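Local coordinates for protein RTX-adhesin (Marinomonas primoryensis, PDB 5IRB) that binds calcium ions and forms part of a giant bacterial adhesin that attaches its Antarctic bacterium to diatoms and ice, this fragment being probably a row of immunoglobulin-like domains, at residues 150-155 / 182-187; 114-119 / 202-207; 134-139 / 171-176; 122-127 / 296-301. One frame throughout, in Å; residues are numbered along the deposited sequence.

Contact 1. Residues 150-155 / 182-187. With CA (calcium ion), chain J.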
# COMPACT_ATOMS: atom_id res chain seq x y z
N VAL A 150 -1.32 2.21 9.11
CA VAL A 150 -0.67 1.64 7.94
C VAL A 150 0.75 1.24 8.31
O VAL A 150 1.49 2.05 8.88
CB VAL A 150 -0.66 2.64 6.77
CG1 VAL A 150 0.23 2.13 5.60
CG2 VAL A 150 -2.08 2.89 6.30
N SER A 151 1.11 -0.01 8.06
CA SER A 151 2.44 -0.46 8.41
C SER A 151 3.11 -1.29 7.31
O SER A 151 2.46 -1.85 6.42
CB SER A 151 2.41 -1.24 9.72
OG SER A 151 1.63 -2.40 9.60
N MET A 152 4.44 -1.34 7.37
CA MET A 152 5.24 -2.06 6.39
C MET A 152 6.59 -2.30 7.01
O MET A 152 7.05 -1.47 7.79
CB MET A 152 5.35 -1.27 5.10
CG MET A 152 6.03 0.07 5.29
SD MET A 152 5.60 1.20 3.96
CE MET A 152 4.04 1.80 4.61
N THR A 153 7.21 -3.43 6.70
CA THR A 153 8.55 -3.70 7.18
C THR A 153 9.49 -3.85 5.98
O THR A 153 9.33 -4.76 5.15
CB THR A 153 8.60 -4.97 8.04
OG1 THR A 153 7.67 -4.83 9.11
CG2 THR A 153 9.98 -5.16 8.62
N ILE A 154 10.45 -2.95 5.89
CA ILE A 154 11.27 -2.80 4.69
C ILE A 154 12.73 -2.94 5.09
O ILE A 154 13.25 -2.13 5.86
CB ILE A 154 11.03 -1.45 3.98
CG1 ILE A 154 9.55 -1.29 3.65
CG2 ILE A 154 11.88 -1.34 2.69
CD1 ILE A 154 9.17 0.07 3.12
N ASN A 155 13.36 -4.01 4.59
CA ASN A 155 14.72 -4.36 4.98
C ASN A 155 14.85 -4.52 6.48
O ASN A 155 15.83 -4.11 7.09
CB ASN A 155 15.70 -3.30 4.48
CG ASN A 155 17.14 -3.76 4.51
OD1 ASN A 155 17.41 -4.94 4.32
ND2 ASN A 155 18.07 -2.84 4.75
N ASN A 182 13.27 -5.14 -2.42
CA ASN A 182 12.49 -4.66 -3.56
C ASN A 182 11.06 -5.18 -3.62
O ASN A 182 10.30 -4.81 -4.52
CB ASN A 182 13.22 -4.96 -4.87
CG ASN A 182 13.40 -6.44 -5.13
OD1 ASN A 182 12.82 -7.29 -4.47
ND2 ASN A 182 14.23 -6.76 -6.13
N SER A 183 10.69 -5.99 -2.64
CA SER A 183 9.33 -6.48 -2.53
C SER A 183 8.92 -6.61 -1.06
O SER A 183 9.53 -7.35 -0.29
CB SER A 183 9.17 -7.82 -3.25
OG SER A 183 7.82 -8.23 -3.19
N PHE A 184 7.86 -5.91 -0.69
CA PHE A 184 7.36 -5.99 0.69
C PHE A 184 5.84 -5.84 0.83
O PHE A 184 5.18 -5.27 -0.03
CB PHE A 184 8.07 -4.94 1.53
CG PHE A 184 7.95 -3.55 0.99
CD1 PHE A 184 6.83 -2.78 1.27
CD2 PHE A 184 8.95 -3.02 0.19
CE1 PHE A 184 6.71 -1.51 0.76
CE2 PHE A 184 8.84 -1.74 -0.33
CZ PHE A 184 7.70 -0.98 -0.04
N GLN A 185 5.29 -6.39 1.91
CA GLN A 185 3.90 -6.18 2.26
C GLN A 185 3.61 -4.88 2.99
O GLN A 185 4.42 -4.40 3.79
CB GLN A 185 3.36 -7.33 3.09
CG GLN A 185 3.10 -8.56 2.29
CD GLN A 185 1.77 -9.19 2.64
OE1 GLN A 185 1.04 -9.65 1.76
NE2 GLN A 185 1.43 -9.19 3.93
N VAL A 186 2.50 -4.25 2.59
CA VAL A 186 1.93 -3.09 3.26
C VAL A 186 0.52 -3.44 3.76
O VAL A 186 -0.27 -4.01 3.01
CB VAL A 186 1.85 -1.89 2.32
CG1 VAL A 186 1.33 -0.68 3.04
CG2 VAL A 186 3.26 -1.58 1.78
N SER A 187 0.22 -3.11 5.02
CA SER A 187 -1.10 -3.44 5.58
C SER A 187 -1.81 -2.26 6.19
O SER A 187 -1.17 -1.32 6.68
CB SER A 187 -0.99 -4.49 6.67
OG SER A 187 -0.43 -5.68 6.16
CA CA J . 11.27 -8.50 0.74
O HOH W 1 -1.33 -1.72 9.69
O HOH W 2 2.65 -5.09 6.34
O HOH W 3 5.94 -5.67 5.41
O HOH W 4 11.86 -8.60 -1.56
O HOH W 5 12.91 -8.81 2.29
O HOH W 6 10.13 -7.43 2.72
O HOH W 7 9.63 -10.24 0.60
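S151 and S187 join the two antiparallel strands through both of their backbone groups. S151 N donates to S187 O at 3.0 Å, and S187 N returns a bond of 2.9 Å to S151 O. Backbone C-H groups support this pair, with V186 CA 3.4 Å from S151 O.

Beyond it the backbones spread, and water takes over. One molecule accepts from T153 N and donates to Q185 O; another lies among S151 O, Q185 O and S187 OG, its bond to Q185 O weak.

On the other face the contact is apolar. M152 and V186 lie side by side and point the same way, M152 CB 3.9 Å from V186 CG2. F184 lies where the strands are further apart. Its CG sits between the backbone N and carbonyl carbon (chi1 56°), and one face of the ring is turned to I154. I154 CG1 stands 3.7 Å above the ring centre in a CH-pi contact, while I154 CD1 lies 3.6 Å from F184 CZ. M152 SD adds a Met-aromatic contact from an oblique direction.

A calcium ion sits near this end, bound by S183 O at 2.3 Å, four waters and D181.

The hairpin partner 157-162 pairs with 149-154 on its outer side, and 197-208 with 183-191 on the other. W169, V171 and V173 of strand 168-174 face M152 and I154, and L178 of helix 175-180 touches F184.

Contact 2. Residues 114-119 / 202-207. With CA (calcium ion), chain G.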
# COMPACT_ATOMS: atom_id res chain seq x y z
N ILE A 114 -6.05 -1.87 0.31
CA ILE A 114 -4.93 -0.92 0.33
C ILE A 114 -4.19 -1.05 -1.00
O ILE A 114 -4.07 -2.14 -1.55
CB ILE A 114 -3.99 -1.16 1.54
CG1 ILE A 114 -2.86 -0.12 1.59
CG2 ILE A 114 -3.47 -2.58 1.54
CD1 ILE A 114 -2.14 -0.05 2.93
N ARG A 115 -3.81 0.09 -1.57
CA ARG A 115 -2.88 0.08 -2.70
C ARG A 115 -1.65 0.95 -2.38
O ARG A 115 -1.73 1.89 -1.57
CB ARG A 115 -3.57 0.56 -3.99
CG ARG A 115 -3.98 2.02 -3.96
CD ARG A 115 -4.85 2.43 -5.14
NE ARG A 115 -4.78 3.87 -5.41
CZ ARG A 115 -5.81 4.72 -5.36
NH1 ARG A 115 -5.61 6.00 -5.63
NH2 ARG A 115 -7.03 4.29 -5.07
N VAL A 116 -0.54 0.62 -3.02
CA VAL A 116 0.71 1.36 -2.90
C VAL A 116 1.14 1.88 -4.27
O VAL A 116 1.19 1.13 -5.25
CB VAL A 116 1.83 0.49 -2.30
CG1 VAL A 116 3.13 1.29 -2.17
CG2 VAL A 116 1.40 -0.05 -0.95
N ASN A 117 1.39 3.19 -4.32
CA ASN A 117 1.84 3.87 -5.52
C ASN A 117 3.26 3.44 -5.93
O ASN A 117 3.95 2.73 -5.19
CB ASN A 117 1.83 5.40 -5.30
CG ASN A 117 0.44 5.93 -4.98
OD1 ASN A 117 -0.55 5.57 -5.62
ND2 ASN A 117 0.36 6.81 -3.98
N SER A 118 3.72 3.90 -7.08
CA SER A 118 5.09 3.57 -7.48
C SER A 118 6.13 4.14 -6.50
O SER A 118 5.92 5.17 -5.84
CB SER A 118 5.32 4.07 -8.92
OG SER A 118 5.39 5.48 -8.95
N ILE A 119 7.21 3.37 -6.33
CA ILE A 119 8.41 3.75 -5.56
C ILE A 119 9.28 4.73 -6.36
O ILE A 119 10.03 4.32 -7.22
CB ILE A 119 9.23 2.50 -5.14
CG1 ILE A 119 8.33 1.48 -4.42
CG2 ILE A 119 10.41 2.89 -4.25
CD1 ILE A 119 7.53 2.01 -3.20
N THR A 202 -1.41 -5.60 0.71
CA THR A 202 -1.04 -5.60 -0.70
C THR A 202 0.45 -5.72 -0.74
O THR A 202 1.14 -5.42 0.25
CB THR A 202 -1.45 -4.31 -1.46
OG1 THR A 202 -1.33 -4.53 -2.87
CG2 THR A 202 -0.58 -3.14 -1.07
N THR A 203 0.95 -6.17 -1.88
CA THR A 203 2.38 -6.31 -2.03
C THR A 203 2.92 -5.24 -2.97
O THR A 203 2.46 -5.10 -4.10
CB THR A 203 2.73 -7.71 -2.52
OG1 THR A 203 2.39 -8.65 -1.49
CG2 THR A 203 4.21 -7.79 -2.85
N SER A 204 3.89 -4.47 -2.49
CA SER A 204 4.56 -3.48 -3.31
C SER A 204 5.88 -4.05 -3.82
O SER A 204 6.69 -4.57 -3.05
CB SER A 204 4.80 -2.19 -2.52
OG SER A 204 5.39 -1.19 -3.33
N THR A 205 6.10 -3.94 -5.12
CA THR A 205 7.37 -4.35 -5.67
C THR A 205 7.94 -3.20 -6.46
O THR A 205 7.20 -2.38 -7.04
CB THR A 205 7.22 -5.57 -6.57
OG1 THR A 205 6.48 -5.20 -7.74
CG2 THR A 205 6.52 -6.72 -5.83
N HIS A 206 9.27 -3.15 -6.52
CA HIS A 206 9.97 -2.17 -7.34
C HIS A 206 11.29 -2.79 -7.79
O HIS A 206 11.62 -3.90 -7.38
CB HIS A 206 10.18 -0.87 -6.57
CG HIS A 206 11.10 -1.01 -5.37
ND1 HIS A 206 10.60 -1.31 -4.10
CD2 HIS A 206 12.40 -0.88 -5.25
CE1 HIS A 206 11.61 -1.36 -3.27
NE2 HIS A 206 12.75 -1.11 -3.92
N THR A 207 12.03 -2.10 -8.65
CA THR A 207 13.35 -2.61 -9.03
C THR A 207 14.42 -1.65 -8.56
O THR A 207 14.16 -0.47 -8.30
CB THR A 207 13.46 -2.86 -10.55
OG1 THR A 207 13.32 -1.63 -11.27
CG2 THR A 207 12.37 -3.84 -10.98
CA CA G . 5.67 -0.72 -7.87
O HOH W 8 -0.61 -1.73 -4.52
O HOH W 9 4.83 0.43 -5.40
O HOH W 10 5.83 -2.90 -9.29
O HOH W 11 3.97 -2.68 -7.08
O HOH W 12 4.02 0.58 -8.88
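I114, V116 and I119 meet T202, S204 and H206 where the two sheets of a beta sandwich, probably immunoglobulin-like, close on each other. Strands 114-116 and 202-205 run parallel with axes 6.9 Å apart and share no direct hydrogen bond, so side chains and water make the contact.

I114 and T202 cross at about a right angle, and T202 CB lies 3.4 Å from I114 O. V116 divides its two methyls: CG2 packs on T202 CG2 at 3.7 Å, whereas CG1, anti to the backbone N (chi1 -179°), lies against S204 OG.

I119 has its CG1 beside the backbone N (chi1 -53°), and this branch touches H206 ND1 at 3.6 Å. Its CG2 stands over one face of the imidazole, 4.1 Å above the plane and shifted toward the rim. The ring is held from elsewhere as well, since H206 NE2 is hydrogen-bonded to L178 O.

T205 O and D123 bind the neighbouring calcium ion. A water on this ion, a long 2.9 Å from the metal, joins the segments: it donates to N117 O at a short 2.5 Å and is hydrogen-bonded to S204 OG at 2.7 Å.

Contact 3. Residues 134-139 / 171-176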
# COMPACT_ATOMS: atom_id res chain seq x y z
N ILE A 134 12.84 8.47 0.56
CA ILE A 134 11.86 8.26 -0.50
C ILE A 134 10.44 8.11 0.11
O ILE A 134 10.25 7.34 1.05
CB ILE A 134 12.19 7.01 -1.32
CG1 ILE A 134 13.51 7.19 -2.08
CG2 ILE A 134 11.09 6.70 -2.30
CD1 ILE A 134 14.04 5.87 -2.59
N THR A 135 9.48 8.85 -0.43
CA THR A 135 8.08 8.77 -0.01
C THR A 135 7.40 7.49 -0.49
O THR A 135 7.36 7.21 -1.70
CB THR A 135 7.24 9.93 -0.54
OG1 THR A 135 7.77 11.17 -0.09
CG2 THR A 135 5.77 9.79 -0.06
N VAL A 136 6.86 6.71 0.45
CA VAL A 136 6.01 5.60 0.06
C VAL A 136 4.59 6.00 0.38
O VAL A 136 4.29 6.39 1.51
CB VAL A 136 6.39 4.30 0.81
CG1 VAL A 136 5.46 3.17 0.39
CG2 VAL A 136 7.84 3.93 0.50
N SER A 137 3.71 5.93 -0.61
CA SER A 137 2.35 6.43 -0.44
C SER A 137 1.35 5.51 -1.12
O SER A 137 1.71 4.61 -1.88
CB SER A 137 2.23 7.87 -0.97
OG SER A 137 2.32 7.91 -2.40
N GLY A 138 0.08 5.75 -0.83
CA GLY A 138 -0.98 4.90 -1.36
C GLY A 138 -2.31 5.40 -0.87
O GLY A 138 -2.41 6.54 -0.41
N ARG A 139 -3.33 4.56 -1.00
CA ARG A 139 -4.65 4.91 -0.50
C ARG A 139 -5.24 3.65 0.12
O ARG A 139 -4.75 2.56 -0.13
CB ARG A 139 -5.52 5.46 -1.64
CG ARG A 139 -6.76 6.25 -1.18
CD ARG A 139 -7.73 6.42 -2.34
NE ARG A 139 -8.97 7.11 -1.97
CZ ARG A 139 -9.99 6.55 -1.30
NH1 ARG A 139 -9.90 5.28 -0.90
NH2 ARG A 139 -11.10 7.25 -1.03
N VAL A 171 4.48 7.84 3.91
CA VAL A 171 5.50 7.79 4.94
C VAL A 171 6.89 7.81 4.28
O VAL A 171 7.10 7.21 3.22
CB VAL A 171 5.31 6.55 5.84
CG1 VAL A 171 5.48 5.27 5.05
CG2 VAL A 171 6.25 6.59 7.02
N GLY A 172 7.80 8.54 4.90
CA GLY A 172 9.17 8.64 4.42
C GLY A 172 9.95 7.38 4.76
O GLY A 172 9.97 6.95 5.91
N VAL A 173 10.57 6.78 3.77
CA VAL A 173 11.33 5.54 3.97
C VAL A 173 12.77 5.80 3.51
O VAL A 173 12.99 6.56 2.58
CB VAL A 173 10.69 4.38 3.18
CG1 VAL A 173 11.62 3.17 3.07
CG2 VAL A 173 9.31 4.01 3.80
N SER A 174 13.74 5.19 4.16
CA SER A 174 15.12 5.38 3.75
C SER A 174 15.42 4.63 2.44
O SER A 174 15.13 3.44 2.30
CB SER A 174 16.07 4.94 4.85
OG SER A 174 16.22 3.53 4.83
N GLY A 175 15.98 5.36 1.48
CA GLY A 175 16.46 4.78 0.23
C GLY A 175 17.28 3.51 0.36
O GLY A 175 17.16 2.61 -0.47
N SER A 176 18.11 3.42 1.39
CA SER A 176 18.95 2.24 1.52
C SER A 176 18.16 0.99 1.89
O SER A 176 18.52 -0.10 1.46
CB SER A 176 20.07 2.49 2.54
OG SER A 176 19.58 3.17 3.68
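I134, T135 and V136 pair with V173, G172 and V171 as antiparallel neighbours in the three-stranded sheet of the middle domain, where 133-142 is the central strand and 168-174 an outer one. Four backbone bonds join them. I134 N donates to V173 O at 2.8 Å and V173 N to I134 O; V136 N donates to V171 O, and V171 N to V136 O. The bond from V136 N is nearly straight, 172° at the hydrogen. Between these pairs T135 and G172 form the non-hydrogen-bonded pair, their CA atoms 4.6 Å apart. The short segments are strongly twisted, at 133° between their directions.

Side chains meet on the face that carries I134, V136, V171 and V173. V136 CG2, beside its backbone N and anti to the carbonyl carbon, reaches V173 CG2 at 3.6 Å, the two valines crossing obliquely. Further along, I134 CD1 lies 3.9 Å from G175 CA, where the strand passes into helix 175-180 and S174 is the N-cap.

Chemically the contact is neutral: the pairing rests on four uncharged amide-to-carbonyl bonds, which hold the strands in register, and on aliphatic packing over one face. I134, which also touches T120 and E129, two ligands of a calcium ion, thereby brings hydrocarbon beside the groups that bind the metal.

Contact 4. Residues 122-127 / 296-301. With CA (calcium ion), chain F; CA (calcium ion), chain G; CA (calcium ion), chain D.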
# COMPACT_ATOMS: atom_id res chain seq x y z
N ASP A 122 9.40 6.36 -11.42
CA ASP A 122 9.46 5.30 -12.43
C ASP A 122 9.45 3.92 -11.81
O ASP A 122 9.68 2.96 -12.52
CB ASP A 122 10.74 5.42 -13.29
CG ASP A 122 12.02 5.38 -12.45
OD1 ASP A 122 11.92 5.30 -11.21
OD2 ASP A 122 13.12 5.41 -13.03
N ASP A 123 9.24 3.85 -10.49
CA ASP A 123 9.17 2.57 -9.79
C ASP A 123 10.55 1.89 -9.82
O ASP A 123 10.67 0.66 -9.68
CB ASP A 123 8.09 1.66 -10.38
CG ASP A 123 7.47 0.74 -9.35
OD1 ASP A 123 7.39 1.09 -8.15
OD2 ASP A 123 7.12 -0.38 -9.76
N VAL A 124 11.59 2.70 -10.02
CA VAL A 124 12.98 2.25 -9.93
C VAL A 124 13.78 3.09 -8.92
O VAL A 124 13.79 4.33 -8.97
CB VAL A 124 13.66 2.30 -11.32
CG1 VAL A 124 15.11 1.87 -11.23
CG2 VAL A 124 12.90 1.43 -12.30
N VAL A 125 14.47 2.42 -8.01
CA VAL A 125 15.32 3.13 -7.06
C VAL A 125 16.72 3.27 -7.64
O VAL A 125 17.46 2.28 -7.73
CB VAL A 125 15.40 2.43 -5.70
CG1 VAL A 125 16.37 3.17 -4.79
CG2 VAL A 125 14.01 2.39 -5.04
N ASN A 126 17.10 4.48 -8.04
CA ASN A 126 18.45 4.68 -8.57
C ASN A 126 19.47 5.01 -7.48
O ASN A 126 19.12 5.07 -6.30
CB ASN A 126 18.46 5.75 -9.68
CG ASN A 126 18.26 7.17 -9.16
OD1 ASN A 126 18.38 7.45 -7.96
ND2 ASN A 126 18.00 8.10 -10.08
N ALA A 127 20.72 5.24 -7.89
CA ALA A 127 21.82 5.48 -6.95
C ALA A 127 21.54 6.64 -5.99
O ALA A 127 21.67 6.50 -4.78
CB ALA A 127 23.14 5.74 -7.73
N ASP A 296 21.70 5.91 -17.93
CA ASP A 296 20.69 4.89 -18.22
C ASP A 296 19.27 5.43 -17.97
O ASP A 296 19.10 6.59 -17.57
CB ASP A 296 20.99 3.59 -17.43
CG ASP A 296 20.82 3.74 -15.90
OD1 ASP A 296 20.33 4.79 -15.43
OD2 ASP A 296 21.18 2.77 -15.17
N ALA A 297 18.26 4.62 -18.26
CA ALA A 297 16.88 5.09 -18.14
C ALA A 297 16.51 5.42 -16.70
O ALA A 297 15.69 6.30 -16.47
CB ALA A 297 15.88 4.04 -18.70
N ALA A 298 17.13 4.73 -15.74
CA ALA A 298 16.92 5.06 -14.32
C ALA A 298 17.47 6.41 -13.91
O ALA A 298 17.11 6.91 -12.85
CB ALA A 298 17.53 3.99 -13.44
N GLY A 299 18.33 7.00 -14.73
CA GLY A 299 18.88 8.31 -14.43
C GLY A 299 20.26 8.31 -13.80
O GLY A 299 20.76 9.37 -13.42
N ASN A 300 20.87 7.14 -13.67
CA ASN A 300 22.23 7.07 -13.18
C ASN A 300 23.15 7.63 -14.25
O ASN A 300 22.81 7.60 -15.42
CB ASN A 300 22.63 5.64 -12.87
CG ASN A 300 21.74 5.01 -11.84
OD1 ASN A 300 21.58 5.55 -10.74
ND2 ASN A 300 21.16 3.87 -12.18
N THR A 301 24.32 8.12 -13.87
CA THR A 301 25.27 8.63 -14.86
C THR A 301 26.59 7.91 -14.74
O THR A 301 26.91 7.33 -13.70
CB THR A 301 25.52 10.13 -14.67
OG1 THR A 301 25.99 10.37 -13.34
CG2 THR A 301 24.20 10.89 -14.87
CA CA F . 13.41 6.36 -9.63
CA CA G . 5.67 -0.72 -7.87
CA CA D . 21.67 0.65 -14.88
O HOH W 13 15.05 6.19 -11.55
O HOH W 14 22.28 -1.34 -14.48
O HOH W 15 23.23 0.70 -16.86
O HOH W 16 20.25 0.07 -16.66
O HOH W 17 12.69 8.11 -10.21
O HOH W 12 4.02 0.58 -8.88
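N126 and N300 slide past each other in opposite directions, their amide planes 51° apart, and each uses its amide on the backbone of the facing segment. N126 has CG between its backbone N and carbonyl carbon (chi1 72°). N126 ND2 donates to A298 O at 3.1 Å; the acceptor lies close to the amide plane of N126, though the donor is tilted from the carbonyl plane. In return N300 OD1 accepts from A127 N at 3.0 Å, with the donor in the plane of the side-chain carbonyl. The same oxygen lies 3.3 Å from N126 CB.

The other end of the N300 amide is gripped too. Its ND2 donates to the syn lone pair of D296 OD2 at 3.2 Å and also bonds D209 O. D296 OD2 is in turn 2.2 Å from a calcium ion shared with D209 and S211, so this metal ligand also helps to fix the rotation of N300. A type I turn from D296 to G299 presents A298, whose CB meets V124 CG1 at 3.9 Å.

D122 faces the turn through water: one molecule donates to both D122 OD2 (2.6 Å) and A298 O, and binds the second calcium ion. That ion also takes D122 OD1 at 2.4 Å, V124 O, T120 and E129. V124 N also donates to D122 OD1 from above the carboxylate plane, closing an Asx turn.

Calcium sites at both sides of a domain junction are consistent with the metal-stiffened linkers of tandem immunoglobulin-like domains in RTX adhesins.

Overall arrangement
Contacts 1, 2 and 3 build one domain, and contact 4 ties it to the next. Strand 183-191 of contact 1 pairs with 197-208 of contact 2 through F184 O to S204 N at 2.9 Å; across the sandwich V186 CG1 packs on I114 CD1 at 3.5 Å. Contact 3 lies in the facing sheet, where V171 CG1 touches M152 CE at 3.8 Å. Within that sheet N117 ND2 meets S137 OG at 2.7 Å, beside the pairing of 112-116 with 133-142. Contacts 2 and 4, centres about 17 Å apart, share a calcium ion held by T205 O and D123, and T207 O meets V125 N at 2.9 Å. Contact 1, about 21 Å between centres from contact 4, does not touch it.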